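Local coordinates for GTPase-activating protein BEM3 (Saccharomyces cerevisiae S288C, PDB 6FSF) that activates the GTPase activity of CDC42, and less efficiently that of RHO1, and binds phosphatidylinositol 3-phosphate, at residues A[140-145]-A[161-166]. Residues are numbered along the deposited sequence; the frame is centred on the assembly and turned at random.
Sequences VKDGSL and VRYGIL
Leu145 and Arg162 form an antiparallel hydrogen-bonded pair, with Leu145 N 2.7 Å from Arg162 O and Arg162 N 2.8 Å from Leu145 O. At Gly143 and Gly164 the pairing is uneven: Gly164 N meets Gly143 O at 3.1 Å in a nearly straight bond, whereas the return bond from Gly143 N to Gly164 O is weak, at 3.4 Å. A further bond runs from Leu166 N to Lys141 O (2.9 Å), and the strand axes run at 160°, as expected of a hairpin.

One side-chain hydrogen bond spans the strands. With CG anti to its backbone N (chi1 178°), Tyr163 lays its ring along the neighbouring strand past Gly143, CD2 lying 3.3 Å from Gly143 O. Tyr163 OH donates to the anti lone pair of Asp142 OD2 at 2.8 Å, the ring and carboxylate planes being 74° apart. A phenylalanine here would probably keep much of the ring packing but leave the Asp142 carboxylate without this donor, freer to turn.

Apolar contacts occupy both faces. Ile165 CD1 packs 3.5 Å from Asp142 CB on the tyrosine side; on the other, Leu145 CD1 lies over Gly164 CA, where a CB would clash with that methyl. The backbone angles of Gly143 independently call for glycine.

These first two strands of the PH domain in sequence lie inside its sheet: 160-167 also pairs with 170-174 through Tyr163 and Ile165, and 142-148 is flanked on its other side by 221-226. Leu145 and Leu166 face helix 230-240, touching Trp236 and Ala239 respectively, while Lys141 joins the same helix by a salt bridge to Glu232 and a cation-pi contact with Trp236.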
loop_
_atom_site.group_PDB
_atom_site.type_symbol
_atom_site.label_atom_id
_atom_site.label_comp_id
_atom_site.label_asym_id
_atom_site.label_seq_id
_atom_site.Cartn_x
_atom_site.Cartn_y
_atom_site.Cartn_z
ATOM N N VAL A 140 19.581 -6.423 -4.919
ATOM C CA VAL A 140 18.557 -5.673 -5.635
ATOM C C VAL A 140 17.337 -5.459 -4.745
ATOM O O VAL A 140 16.712 -6.416 -4.289
ATOM C CB VAL A 140 18.160 -6.387 -6.940
ATOM C CG1 VAL A 140 17.257 -5.494 -7.776
ATOM C CG2 VAL A 140 19.403 -6.789 -7.724
ATOM N N LYS A 141 17.002 -4.192 -4.505
ATOM C CA LYS A 141 15.882 -3.805 -3.658
ATOM C C LYS A 141 15.029 -2.784 -4.395
ATOM O O LYS A 141 15.557 -1.924 -5.108
ATOM C CB LYS A 141 16.370 -3.220 -2.320
ATOM C CG LYS A 141 15.273 -2.641 -1.430
ATOM C CD LYS A 141 14.724 -3.673 -0.454
ATOM C CE LYS A 141 13.555 -3.123 0.355
ATOM N NZ LYS A 141 12.239 -3.364 -0.307
ATOM N N ASP A 142 13.712 -2.881 -4.222
ATOM C CA ASP A 142 12.788 -1.982 -4.898
ATOM C C ASP A 142 11.570 -1.750 -4.014
ATOM O O ASP A 142 11.440 -2.327 -2.931
ATOM C CB ASP A 142 12.383 -2.537 -6.267
ATOM C CG ASP A 142 11.842 -3.948 -6.186
ATOM O OD1 ASP A 142 12.358 -4.738 -5.366
ATOM O OD2 ASP A 142 10.904 -4.267 -6.944
ATOM N N GLY A 143 10.678 -0.899 -4.489
ATOM C CA GLY A 143 9.465 -0.578 -3.763
ATOM C C GLY A 143 9.034 0.848 -4.029
ATOM O O GLY A 143 9.775 1.664 -4.573
ATOM N N SER A 144 7.799 1.135 -3.631
ATOM C CA SER A 144 7.251 2.478 -3.750
ATOM C C SER A 144 7.790 3.363 -2.634
ATOM O O SER A 144 7.928 2.924 -1.488
ATOM C CB SER A 144 5.724 2.441 -3.698
ATOM O OG SER A 144 5.198 1.652 -4.750
ATOM N N LEU A 145 8.099 4.614 -2.974
ATOM C CA LEU A 145 8.683 5.546 -2.021
ATOM C C LEU A 145 7.996 6.898 -2.140
ATOM O O LEU A 145 7.347 7.203 -3.143
ATOM C CB LEU A 145 10.195 5.702 -2.241
ATOM C CG LEU A 145 11.056 4.443 -2.147
ATOM C CD1 LEU A 145 12.492 4.748 -2.552
ATOM C CD2 LEU A 145 11.005 3.857 -0.748
ATOM N N VAL A 161 5.117 10.581 -5.241
ATOM C CA VAL A 161 5.305 9.134 -5.307
ATOM C C VAL A 161 6.428 8.817 -6.284
ATOM O O VAL A 161 6.439 9.307 -7.420
ATOM C CB VAL A 161 3.998 8.436 -5.717
ATOM C CG1 VAL A 161 4.196 6.930 -5.786
ATOM C CG2 VAL A 161 2.878 8.797 -4.751
ATOM N N ARG A 162 7.374 7.991 -5.846
ATOM C CA ARG A 162 8.468 7.529 -6.685
ATOM C C ARG A 162 8.601 6.021 -6.547
ATOM O O ARG A 162 8.250 5.443 -5.517
ATOM C CB ARG A 162 9.798 8.197 -6.308
ATOM C CG ARG A 162 9.903 9.653 -6.715
ATOM C CD ARG A 162 9.976 9.787 -8.225
ATOM N NE ARG A 162 8.899 10.617 -8.750
ATOM C CZ ARG A 162 9.000 11.925 -8.959
ATOM N NH1 ARG A 162 10.134 12.554 -8.685
ATOM N NH2 ARG A 162 7.967 12.604 -9.439
ATOM N N TYR A 163 9.108 5.386 -7.597
ATOM C CA TYR A 163 9.450 3.971 -7.561
ATOM C C TYR A 163 10.968 3.850 -7.586
ATOM O O TYR A 163 11.612 4.299 -8.539
ATOM C CB TYR A 163 8.822 3.214 -8.730
ATOM C CG TYR A 163 9.200 1.754 -8.759
ATOM C CD1 TYR A 163 9.803 1.197 -9.877
ATOM C CD2 TYR A 163 8.972 0.937 -7.658
ATOM C CE1 TYR A 163 10.155 -0.137 -9.906
ATOM C CE2 TYR A 163 9.323 -0.400 -7.677
ATOM C CZ TYR A 163 9.915 -0.931 -8.803
ATOM O OH TYR A 163 10.270 -2.261 -8.834
ATOM N N GLY A 164 11.530 3.260 -6.537
ATOM C CA GLY A 164 12.973 3.174 -6.376
ATOM C C GLY A 164 13.511 1.816 -6.786
ATOM O O GLY A 164 12.929 0.779 -6.464
ATOM N N ILE A 165 14.631 1.835 -7.505
ATOM C CA ILE A 165 15.360 0.630 -7.888
ATOM C C ILE A 165 16.809 0.802 -7.456
ATOM O O ILE A 165 17.472 1.761 -7.870
ATOM C CB ILE A 165 15.284 0.352 -9.399
ATOM C CG1 ILE A 165 13.852 0.037 -9.818
ATOM C CG2 ILE A 165 16.198 -0.809 -9.770
ATOM C CD1 ILE A 165 13.400 -1.369 -9.459
ATOM N N LEU A 166 17.299 -0.115 -6.630
ATOM C CA LEU A 166 18.705 -0.137 -6.255
ATOM C C LEU A 166 19.465 -0.972 -7.278
ATOM O O LEU A 166 19.243 -2.183 -7.392
ATOM C CB LEU A 166 18.895 -0.699 -4.847
ATOM C CG LEU A 166 20.294 -0.526 -4.245
ATOM C CD1 LEU A 166 20.807 0.888 -4.470
ATOM C CD2 LEU A 166 20.311 -0.875 -2.761
#